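Local coordinates for uncharacterized protein AF_1548 (Archaeoglobus fulgidus, PDB 1Y88) that is of unknown function but probably binds DNA and may act as an endonuclease, at residues A[168-171]-A[172-176]; A[180-183]-A[184-188]; A[53-57]-A[58-62]; A[26-30]-A[31-35]; A[124-127]-A[128-131]. All blocks are in the same frame, centred on the assembly; numbering follows the deposited sequence.

Interaction 1: A[168-171]-A[172-176]. With SO4 (sulfate ion), chain I.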
# COMPACT_ATOMS: atom_id res chain seq x y z
N VAL A 168 30.88 -18.27 13.21
CA VAL A 168 31.94 -19.25 13.48
C VAL A 168 33.16 -18.96 12.59
O VAL A 168 34.29 -18.89 13.06
CB VAL A 168 31.41 -20.71 13.33
CG1 VAL A 168 32.53 -21.73 13.42
CG2 VAL A 168 30.35 -21.00 14.40
N SER A 169 32.94 -18.73 11.30
CA SER A 169 34.09 -18.55 10.42
C SER A 169 34.69 -17.11 10.47
O SER A 169 35.82 -16.88 10.00
CB SER A 169 33.74 -18.99 8.99
OG SER A 169 32.73 -18.16 8.53
N ALA A 170 33.93 -16.16 11.03
CA ALA A 170 34.44 -14.81 11.26
C ALA A 170 35.51 -14.87 12.35
O ALA A 170 36.60 -14.34 12.17
CB ALA A 170 33.32 -13.86 11.68
N GLY A 171 35.18 -15.55 13.45
CA GLY A 171 36.13 -15.80 14.53
C GLY A 171 36.07 -14.72 15.58
O GLY A 171 35.72 -13.56 15.29
N GLU A 172 36.43 -15.09 16.82
CA GLU A 172 36.25 -14.15 17.93
C GLU A 172 37.08 -12.90 17.72
O GLU A 172 36.67 -11.80 18.06
CB GLU A 172 36.44 -14.82 19.32
CG GLU A 172 37.84 -15.06 19.78
CD GLU A 172 38.43 -13.89 20.57
OE1 GLU A 172 39.58 -13.54 20.27
OE2 GLU A 172 37.78 -13.32 21.48
N GLU A 173 38.21 -13.05 17.05
CA GLU A 173 39.03 -11.87 16.73
C GLU A 173 38.30 -10.81 15.90
O GLU A 173 38.34 -9.61 16.20
CB GLU A 173 40.31 -12.32 16.05
CG GLU A 173 41.47 -11.38 16.26
CD GLU A 173 42.76 -12.05 15.88
OE1 GLU A 173 43.10 -13.11 16.47
OE2 GLU A 173 43.43 -11.52 14.98
N LYS A 174 37.62 -11.25 14.83
CA LYS A 174 36.86 -10.36 13.94
C LYS A 174 35.60 -9.74 14.59
O LYS A 174 35.20 -8.59 14.29
CB LYS A 174 36.45 -11.17 12.71
CG LYS A 174 35.67 -10.41 11.69
CD LYS A 174 36.61 -9.56 10.85
CE LYS A 174 35.81 -8.71 9.89
NZ LYS A 174 34.89 -7.84 10.66
N LEU A 175 34.95 -10.51 15.46
CA LEU A 175 33.77 -10.05 16.17
C LEU A 175 34.14 -8.89 17.11
O LEU A 175 33.32 -8.02 17.38
CB LEU A 175 33.14 -11.19 16.97
CG LEU A 175 32.67 -12.40 16.14
CD1 LEU A 175 32.09 -13.44 17.04
CD2 LEU A 175 31.66 -12.01 15.07
N ARG A 176 35.36 -8.90 17.62
CA ARG A 176 35.84 -7.79 18.45
C ARG A 176 36.00 -6.49 17.65
O ARG A 176 35.55 -5.43 18.11
CB ARG A 176 37.11 -8.15 19.19
CG ARG A 176 36.88 -9.13 20.31
CD ARG A 176 38.13 -9.30 21.12
NE ARG A 176 38.29 -8.25 22.13
CZ ARG A 176 39.37 -8.11 22.90
NH1 ARG A 176 40.40 -8.95 22.77
NH2 ARG A 176 39.43 -7.14 23.80
S SO4 I . 36.75 -5.85 25.71
O1 SO4 I . 36.77 -7.29 25.49
O2 SO4 I . 35.50 -5.48 26.37
O3 SO4 I . 36.85 -5.12 24.45
O4 SO4 I . 37.89 -5.49 26.55
O HOH W 1 38.70 -13.91 13.70
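K174 lays its CB 3.2 Å from A170 O at a sharp junction between two short helices. Helix 164-170 stops at G171, and helix 172-177 starts directly after it with G171 as its N-cap residue. Helix 172-177 is probably the first helix of a helix-hairpin-helix motif, with helix 182-197 the second. G171 has positive phi, a backbone shape suited to glycine. L175 N donates to G171 O at 3.2 Å, with an N-H...O angle of 160°. The L175 side chain closes over the same oxygen, with CG 3.4 Å from G171 O. L175 CD2 also meets A170 CB at 4.2 Å, a light apolar touch.

K174 has CG anti to the backbone N (chi1 -180°), which brings CG alongside A170 CB. Its chain then bends twice, at chi2 and chi4, and the amine leads away from A170. Water 1 donates to A170 O at 2.6 Å and accepts from K174 N at 3.1 Å, so a carbonyl of the ending helix is tied to an amide of the starting one. L175 packs on A185 and I189 of helix 182-197, and E172 also touches I189. R176 leans on A182. Its chain bends at chi3 (83°), and the guanidinium meets a sulfate, probably picked up from the crystallisation solution. R176 NH2 makes a weak bond to sulfate O3 at 3.3 Å, at the guanidinium edge and in its plane.

Interaction 2: A[180-183]-A[184-188]. With SO4 (sulfate ion), chain I.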
# COMPACT_ATOMS: atom_id res chain seq x y z
N LEU A 180 31.97 -6.16 19.36
CA LEU A 180 31.64 -7.01 20.50
C LEU A 180 32.77 -7.01 21.51
O LEU A 180 33.94 -6.99 21.13
CB LEU A 180 31.35 -8.45 20.02
CG LEU A 180 29.97 -8.71 19.38
CD1 LEU A 180 29.83 -8.08 18.01
CD2 LEU A 180 29.68 -10.21 19.29
N SER A 181 32.43 -7.01 22.80
CA SER A 181 33.41 -7.30 23.84
C SER A 181 33.97 -8.71 23.63
O SER A 181 33.33 -9.54 22.97
CB SER A 181 32.76 -7.18 25.23
OG SER A 181 32.08 -8.37 25.61
N ALA A 182 35.15 -8.98 24.18
CA ALA A 182 35.73 -10.32 24.14
C ALA A 182 34.75 -11.37 24.67
O ALA A 182 34.59 -12.44 24.07
CB ALA A 182 37.02 -10.36 24.93
N LYS A 183 34.10 -11.04 25.78
CA LYS A 183 33.18 -11.93 26.45
C LYS A 183 31.97 -12.20 25.56
O LYS A 183 31.57 -13.34 25.37
CB LYS A 183 32.72 -11.30 27.76
CG LYS A 183 32.08 -12.28 28.71
CD LYS A 183 31.79 -11.59 30.03
CE LYS A 183 30.85 -12.44 30.88
NZ LYS A 183 29.47 -12.37 30.34
N LYS A 184 31.39 -11.13 25.01
CA LYS A 184 30.23 -11.28 24.15
C LYS A 184 30.57 -12.06 22.88
O LYS A 184 29.78 -12.89 22.44
CB LYS A 184 29.63 -9.92 23.80
CG LYS A 184 28.37 -9.99 22.95
CD LYS A 184 27.19 -10.62 23.69
CE LYS A 184 25.92 -10.51 22.84
NZ LYS A 184 24.65 -10.76 23.62
N ALA A 185 31.75 -11.80 22.32
CA ALA A 185 32.23 -12.56 21.15
C ALA A 185 32.32 -14.06 21.44
O ALA A 185 31.85 -14.88 20.64
CB ALA A 185 33.55 -12.00 20.63
N ARG A 186 32.92 -14.43 22.57
CA ARG A 186 32.97 -15.85 22.97
C ARG A 186 31.56 -16.45 23.13
O ARG A 186 31.32 -17.59 22.72
CB ARG A 186 33.74 -16.06 24.28
CG ARG A 186 35.22 -15.75 24.25
CD ARG A 186 35.88 -16.23 25.59
NE ARG A 186 35.36 -15.55 26.79
CZ ARG A 186 35.92 -14.47 27.34
NH1 ARG A 186 37.00 -13.92 26.81
NH2 ARG A 186 35.37 -13.92 28.43
N GLU A 187 30.65 -15.69 23.73
CA GLU A 187 29.29 -16.19 23.98
C GLU A 187 28.57 -16.42 22.66
O GLU A 187 27.94 -17.46 22.48
CB GLU A 187 28.49 -15.22 24.86
CG GLU A 187 28.87 -15.30 26.35
CD GLU A 187 28.35 -14.12 27.18
OE1 GLU A 187 27.78 -13.16 26.60
OE2 GLU A 187 28.51 -14.16 28.42
N VAL A 188 28.69 -15.47 21.74
CA VAL A 188 27.98 -15.57 20.45
C VAL A 188 28.51 -16.73 19.60
O VAL A 188 27.73 -17.46 18.99
CB VAL A 188 28.00 -14.23 19.68
CG1 VAL A 188 27.46 -14.40 18.27
CG2 VAL A 188 27.16 -13.20 20.44
S SO4 I . 36.75 -5.85 25.71
O1 SO4 I . 36.77 -7.29 25.49
O2 SO4 I . 35.50 -5.48 26.37
O3 SO4 I . 36.85 -5.12 24.45
O4 SO4 I . 37.89 -5.49 26.55
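K183 and E187 form a salt bridge one helical turn apart. K183 NZ is 2.8 Å from E187 OE2 and meets it on the syn side, 32° out of the carboxylate plane. K183 has CG anti to the backbone N (chi1 -163°) and runs out nearly straight to a last bend at chi4, which turns the amine to E187. R186 comes across the base of K183 at about a right angle. One face of its guanidinium lies over K183 CA and A182 O, and R186 NH2 is 3.7 Å from K183 CG.

On another side, L180 CD2 rests on K184 CG at 3.9 Å. The same methyl touches V188 CG2 at 4.1 Å. K184 bends at chi2, and the K184 and L180 side chains both touch V152 of helix 150-158.

S181 is the N-cap: its OG accepts from K184 N at 2.9 Å. The next amide, A182 N, donates to sulfate O1 at 2.7 Å, so the anion sits at the positive end of the helix. A tight turn followed by a capped helix whose first amide holds an anion is consistent with the helix-hairpin-helix motif, which binds DNA phosphates in this way.

Interaction 3: A[53-57]-A[58-62]; sequences VAERD and GERYM. With SO4 (sulfate ion), chain H.
Y61 N donates to A54 O at 2.8 Å, nearly straight at 171°. The pair is closed by the longer bond from A54 N to Y61 O, at 3.3 Å. Nearer the turn, R56 and E59 form the next hydrogen-bonded pair. R56 N donates to E59 O at 3.0 Å in the plane of that carbonyl. E59 N returns a bond to R56 O at 3.1 Å, from well above the carbonyl plane.

Further out, R56 sends its guanidinium to a sulfate. R56 NH1 donates to sulfate O4 at 2.7 Å, and NH2 adds a weak bond to O2. The anion lies at the edge of the guanidinium. R56 NH1 also bonds to H31 O, which fixes the group from a second side.

Strands 47-56 and 59-65 make a beta hairpin with a two-residue loop, a type I' turn. D57 and G58 fill its corners, both with positive phi. The hairpin belongs to the main mixed sheet of the probable restriction-endonuclease-like domain.

E55 and R60 face each other in a non-hydrogen-bonded pair. E55 OE1 lies well out of the guanidinium plane, with no N-H aimed at it. Water 2 bridges the two: it accepts from R60 NE at 2.6 Å and gives a weak bond to E55 OE1. R60 has CG anti to the backbone N (chi1 -173°) and runs extended on to NE, which lies 3.5 Å from V53 CG1. On the same face, M62 packs against helix 76-89. On the other face of the sheet, Y61 CD2 passes 3.6 Å from A54 O, and the Y61 ring stands edge-to-face with W98.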
# COMPACT_ATOMS: atom_id res chain seq x y z
N VAL A 53 19.17 -5.89 -5.64
CA VAL A 53 19.33 -5.96 -7.06
C VAL A 53 20.15 -7.22 -7.34
O VAL A 53 21.28 -7.32 -6.86
CB VAL A 53 20.09 -4.72 -7.59
CG1 VAL A 53 20.50 -4.92 -9.05
CG2 VAL A 53 19.26 -3.40 -7.39
N ALA A 54 19.60 -8.15 -8.10
CA ALA A 54 20.28 -9.44 -8.35
C ALA A 54 20.38 -9.70 -9.83
O ALA A 54 19.41 -9.55 -10.57
CB ALA A 54 19.52 -10.58 -7.67
N GLU A 55 21.57 -10.09 -10.28
CA GLU A 55 21.78 -10.34 -11.69
C GLU A 55 22.42 -11.71 -11.90
O GLU A 55 23.33 -12.11 -11.18
CB GLU A 55 22.62 -9.23 -12.34
CG GLU A 55 23.01 -9.60 -13.81
CD GLU A 55 23.12 -8.42 -14.75
OE1 GLU A 55 23.70 -7.39 -14.35
OE2 GLU A 55 22.63 -8.54 -15.91
N ARG A 56 21.90 -12.46 -12.86
CA ARG A 56 22.69 -13.55 -13.41
C ARG A 56 22.36 -13.92 -14.83
O ARG A 56 21.18 -13.94 -15.25
CB ARG A 56 22.75 -14.77 -12.51
CG ARG A 56 21.56 -15.55 -12.43
CD ARG A 56 21.88 -17.04 -12.23
NE ARG A 56 20.65 -17.71 -12.58
CZ ARG A 56 19.99 -18.62 -11.88
NH1 ARG A 56 20.46 -19.12 -10.75
NH2 ARG A 56 18.85 -19.08 -12.38
N ASP A 57 23.45 -14.16 -15.56
CA ASP A 57 23.42 -14.44 -16.99
C ASP A 57 22.52 -13.50 -17.79
O ASP A 57 21.70 -13.94 -18.60
CB ASP A 57 23.05 -15.88 -17.29
CG ASP A 57 23.51 -16.32 -18.68
OD1 ASP A 57 24.32 -15.58 -19.32
OD2 ASP A 57 23.03 -17.36 -19.15
N GLY A 58 22.70 -12.22 -17.53
CA GLY A 58 22.05 -11.18 -18.30
C GLY A 58 20.62 -10.92 -17.93
O GLY A 58 19.92 -10.23 -18.67
N GLU A 59 20.15 -11.51 -16.84
CA GLU A 59 18.82 -11.16 -16.31
C GLU A 59 19.05 -10.35 -15.06
O GLU A 59 19.94 -10.69 -14.30
CB GLU A 59 18.01 -12.40 -15.93
CG GLU A 59 17.95 -13.51 -16.95
CD GLU A 59 16.93 -13.26 -18.01
OE1 GLU A 59 16.79 -12.10 -18.46
OE2 GLU A 59 16.26 -14.23 -18.41
N ARG A 60 18.27 -9.27 -14.85
CA ARG A 60 18.46 -8.42 -13.68
C ARG A 60 17.13 -8.20 -12.98
O ARG A 60 16.17 -7.73 -13.61
CB ARG A 60 19.05 -7.05 -14.12
CG ARG A 60 19.46 -6.13 -12.97
CD ARG A 60 20.54 -5.18 -13.52
NE ARG A 60 21.22 -4.42 -12.48
CZ ARG A 60 21.18 -3.09 -12.37
NH1 ARG A 60 20.47 -2.35 -13.24
NH2 ARG A 60 21.85 -2.49 -11.38
N TYR A 61 17.07 -8.54 -11.70
CA TYR A 61 15.82 -8.51 -10.93
C TYR A 61 15.77 -7.37 -9.93
O TYR A 61 16.77 -7.06 -9.27
CB TYR A 61 15.60 -9.87 -10.23
CG TYR A 61 15.56 -11.01 -11.25
CD1 TYR A 61 14.42 -11.24 -12.00
CD2 TYR A 61 16.69 -11.78 -11.52
CE1 TYR A 61 14.37 -12.26 -12.98
CE2 TYR A 61 16.66 -12.81 -12.51
CZ TYR A 61 15.50 -13.05 -13.22
OH TYR A 61 15.42 -14.04 -14.20
N MET A 62 14.60 -6.75 -9.83
CA MET A 62 14.31 -5.77 -8.79
C MET A 62 13.61 -6.48 -7.65
O MET A 62 12.41 -6.80 -7.75
CB MET A 62 13.38 -4.64 -9.33
CG MET A 62 13.11 -3.46 -8.35
SD MET A 62 11.48 -2.56 -8.65
CE MET A 62 10.48 -3.74 -7.76
S SO4 H . 18.40 -21.69 -9.63
O1 SO4 H . 17.96 -22.54 -8.53
O2 SO4 H . 17.35 -21.59 -10.64
O3 SO4 H . 19.59 -22.27 -10.24
O4 SO4 H . 18.71 -20.36 -9.12
O HOH W 2 23.23 -5.62 -11.46

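Interaction 4: A[26-30]-A[31-35]; sequences RLLEE and HGFET
H31 turns its ring edge to L27 O, while F33 turns its ring edge to L28 O. The two aromatic groups thus meet successive carbonyls at the end of helix 17-29. The helix closes in a Schellman motif with G32 as the C-prime residue, at positive phi. F33 N donates to L28 O at 3.1 Å, and G32 N donates to E29 O at 3.2 Å.

H31 ND1 donates to L27 O at 3.0 Å. The bond is nearly straight at 171°, and the oxygen lies almost in the ring plane. H31 CG is anti to its carbonyl carbon (chi1 -74°), which folds the ring back along the helix end. The imidazole therefore caps a carbonyl that has lost its next helical turn.

L28 O is gripped twice: F33 N and H31 N approach it from opposite faces of the carbonyl plane. The F33 ring adds its edge, with CD1 3.3 Å from L28 O. The same ring crosses the L28 side chain obliquely, and F33 CD1 lies 3.8 Å from L28 CB. L28 and F33 both continue onto A54 and W98, so the helix end is seated on the main sheet of the probable endonuclease domain. L27 packs on L134 and L135 of helix 131-136.

The extended E29 side chain reaches T35 at the start of strand 34-37. Water 3 joins the two residues: it donates to E29 OE2 at 2.7 Å and accepts from T35 N at 2.9 Å.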
# COMPACT_ATOMS: atom_id res chain seq x y z
N ARG A 26 22.28 -13.16 0.09
CA ARG A 26 23.17 -14.30 0.33
C ARG A 26 22.62 -15.61 -0.26
O ARG A 26 23.35 -16.37 -0.93
CB ARG A 26 23.40 -14.41 1.83
CG ARG A 26 24.33 -15.49 2.17
CD ARG A 26 25.80 -15.08 1.87
NE ARG A 26 26.57 -16.18 2.39
CZ ARG A 26 26.93 -16.26 3.67
NH1 ARG A 26 26.67 -15.24 4.47
NH2 ARG A 26 27.57 -17.33 4.10
N LEU A 27 21.33 -15.87 -0.08
CA LEU A 27 20.69 -17.04 -0.68
C LEU A 27 20.80 -17.00 -2.21
O LEU A 27 21.03 -18.02 -2.84
CB LEU A 27 19.22 -17.16 -0.25
CG LEU A 27 18.94 -17.39 1.24
CD1 LEU A 27 17.43 -17.34 1.52
CD2 LEU A 27 19.52 -18.78 1.64
N LEU A 28 20.65 -15.82 -2.81
CA LEU A 28 20.78 -15.76 -4.26
C LEU A 28 22.23 -15.92 -4.73
O LEU A 28 22.51 -16.55 -5.75
CB LEU A 28 20.13 -14.48 -4.83
CG LEU A 28 18.61 -14.39 -4.62
CD1 LEU A 28 18.12 -13.04 -5.03
CD2 LEU A 28 17.79 -15.49 -5.30
N GLU A 29 23.16 -15.37 -3.96
CA GLU A 29 24.58 -15.53 -4.26
C GLU A 29 24.97 -17.03 -4.28
O GLU A 29 25.81 -17.46 -5.09
CB GLU A 29 25.43 -14.77 -3.26
CG GLU A 29 25.49 -13.27 -3.52
CD GLU A 29 26.16 -12.51 -2.41
OE1 GLU A 29 25.99 -12.88 -1.23
OE2 GLU A 29 26.84 -11.51 -2.70
N GLU A 30 24.32 -17.81 -3.43
CA GLU A 30 24.54 -19.26 -3.38
C GLU A 30 24.03 -19.95 -4.64
O GLU A 30 24.41 -21.09 -4.94
CB GLU A 30 23.89 -19.87 -2.13
CG GLU A 30 24.59 -19.46 -0.83
CD GLU A 30 23.81 -19.79 0.43
OE1 GLU A 30 22.59 -20.10 0.36
OE2 GLU A 30 24.42 -19.75 1.53
N HIS A 31 23.18 -19.24 -5.40
CA HIS A 31 22.60 -19.80 -6.61
C HIS A 31 23.10 -19.09 -7.87
O HIS A 31 22.44 -19.14 -8.92
CB HIS A 31 21.09 -19.78 -6.50
CG HIS A 31 20.55 -20.81 -5.56
ND1 HIS A 31 20.50 -20.62 -4.20
CD2 HIS A 31 20.11 -22.07 -5.79
CE1 HIS A 31 20.02 -21.71 -3.63
NE2 HIS A 31 19.77 -22.61 -4.57
N GLY A 32 24.25 -18.44 -7.73
CA GLY A 32 24.97 -17.88 -8.85
C GLY A 32 24.65 -16.44 -9.24
O GLY A 32 25.12 -15.97 -10.27
N PHE A 33 23.85 -15.74 -8.42
CA PHE A 33 23.56 -14.32 -8.65
C PHE A 33 24.61 -13.37 -8.10
O PHE A 33 25.18 -13.62 -7.04
CB PHE A 33 22.23 -13.93 -8.00
CG PHE A 33 21.03 -14.54 -8.67
CD1 PHE A 33 20.61 -15.84 -8.36
CD2 PHE A 33 20.29 -13.81 -9.61
CE1 PHE A 33 19.47 -16.42 -8.96
CE2 PHE A 33 19.15 -14.36 -10.21
CZ PHE A 33 18.74 -15.68 -9.89
N GLU A 34 24.84 -12.28 -8.81
CA GLU A 34 25.59 -11.17 -8.27
C GLU A 34 24.58 -10.23 -7.66
O GLU A 34 23.55 -9.96 -8.28
CB GLU A 34 26.41 -10.47 -9.36
CG GLU A 34 27.40 -11.45 -10.05
CD GLU A 34 28.52 -10.75 -10.83
OE1 GLU A 34 28.33 -9.58 -11.28
OE2 GLU A 34 29.59 -11.40 -11.00
N THR A 35 24.84 -9.74 -6.44
CA THR A 35 23.83 -8.98 -5.69
C THR A 35 24.36 -7.65 -5.14
O THR A 35 25.56 -7.50 -4.90
CB THR A 35 23.21 -9.81 -4.52
OG1 THR A 35 24.23 -10.19 -3.58
CG2 THR A 35 22.51 -11.08 -5.02
O HOH W 3 27.32 -10.55 -5.23

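Interaction 5: A[124-127]-A[128-131]; sequences SYPE and KEGI
P126 and E129 close a tight four-residue turn. E129 N donates to P126 O at 3.0 Å, with an N-H...O angle of 161°, and approaches from above the carbonyl plane. The packing is closest where the chain returns. G130 CA passes 3.5 Å from Y125 O in a CA-H...O contact. It also lies 4.3 Å from S124 CA, so the two backbones run very close here, with a glycine on the returning side. The peptide bond before P126 is cis, consistent with the chain folding back at this point. Over the turn, the P126 ring meets the E129 side chain: P126 CG is 3.2 Å from E129 OE1.

The corners are looser. E127 and K128 are exposed, and their long side chains lead out from the turn, with K128 at positive phi. Water 4 bridges P126 O and G130 N, two atoms that do not bond directly. It donates to P126 O at 3.0 Å and accepts from G130 N at 2.8 Å. Y125 makes a cation-pi contact with K110. E127 and K128 have the backbone angles of a type II beta turn, set in the loop between strand 119-121 and helix 131-136, with G130 as the helix N-cap.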
# COMPACT_ATOMS: atom_id res chain seq x y z
N SER A 124 7.21 -21.06 1.64
CA SER A 124 6.96 -22.38 1.09
C SER A 124 6.39 -22.34 -0.34
O SER A 124 5.72 -23.27 -0.80
CB SER A 124 6.03 -23.15 2.05
OG SER A 124 4.84 -22.40 2.32
N TYR A 125 6.77 -21.29 -1.09
CA TYR A 125 6.24 -21.03 -2.43
C TYR A 125 7.35 -20.37 -3.25
O TYR A 125 8.12 -19.60 -2.67
CB TYR A 125 5.02 -20.09 -2.32
CG TYR A 125 4.37 -19.80 -3.67
CD1 TYR A 125 3.48 -20.72 -4.25
CD2 TYR A 125 4.62 -18.60 -4.34
CE1 TYR A 125 2.87 -20.45 -5.48
CE2 TYR A 125 4.00 -18.31 -5.56
CZ TYR A 125 3.13 -19.24 -6.13
OH TYR A 125 2.53 -18.96 -7.37
N PRO A 126 7.52 -20.76 -4.53
CA PRO A 126 6.77 -21.80 -5.23
C PRO A 126 7.20 -23.16 -4.68
O PRO A 126 8.14 -23.25 -3.91
CB PRO A 126 7.20 -21.69 -6.68
CG PRO A 126 8.28 -20.69 -6.75
CD PRO A 126 8.61 -20.22 -5.37
N GLU A 127 6.50 -24.21 -5.11
CA GLU A 127 6.84 -25.58 -4.80
C GLU A 127 8.35 -25.74 -5.05
O GLU A 127 8.87 -25.33 -6.09
CB GLU A 127 6.03 -26.52 -5.72
CG GLU A 127 4.48 -26.18 -5.88
CD GLU A 127 4.08 -24.66 -5.88
OE1 GLU A 127 4.43 -23.90 -6.83
OE2 GLU A 127 3.38 -24.24 -4.91
N LYS A 128 9.04 -26.32 -4.08
CA LYS A 128 10.46 -26.67 -4.21
C LYS A 128 11.44 -25.50 -4.11
O LYS A 128 12.65 -25.72 -4.09
CB LYS A 128 10.76 -27.45 -5.52
CG LYS A 128 9.82 -28.60 -5.87
CD LYS A 128 10.28 -29.21 -7.19
CE LYS A 128 9.58 -30.51 -7.51
NZ LYS A 128 8.10 -30.40 -7.33
N GLU A 129 10.94 -24.26 -4.06
CA GLU A 129 11.82 -23.09 -4.17
C GLU A 129 11.59 -22.02 -3.09
O GLU A 129 12.07 -20.89 -3.20
CB GLU A 129 11.71 -22.46 -5.58
CG GLU A 129 12.07 -23.41 -6.75
CD GLU A 129 11.68 -22.86 -8.14
OE1 GLU A 129 10.78 -22.00 -8.25
OE2 GLU A 129 12.27 -23.33 -9.16
N GLY A 130 10.89 -22.39 -2.03
CA GLY A 130 10.56 -21.43 -0.99
C GLY A 130 11.80 -21.12 -0.14
O GLY A 130 12.80 -21.83 -0.24
N ILE A 131 11.71 -20.08 0.67
CA ILE A 131 12.85 -19.71 1.55
C ILE A 131 13.20 -20.91 2.46
O ILE A 131 14.38 -21.15 2.75
CB ILE A 131 12.54 -18.46 2.40
CG1 ILE A 131 12.31 -17.23 1.48
CG2 ILE A 131 13.69 -18.18 3.40
CD1 ILE A 131 11.94 -15.97 2.25
O HOH W 4 8.96 -24.21 -1.18

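How the interactions relate
The five contacts fall into two groups. Interactions 1 and 2 are neighbours in the C-terminal helices, with centres 9 Å apart. L175 O is 3.0 Å from L180 N, a probable hydrogen bond, and both contacts hold the same sulfate through R176 and A182. Interactions 3, 4 and 5 form the second group. Interactions 3 and 4 share the main sheet, with centres 10 Å apart, and E55 O is 2.8 Å from E34 N, a probable hydrogen bond. Interaction 5 touches interaction 4 through I131 and L27. The second sulfate, bound by R56, has its nearest atoms about 4 Å from the H31 side chain and about 6 Å from the E129 side chain. Interactions 2 and 3 lie 38 Å apart between centres.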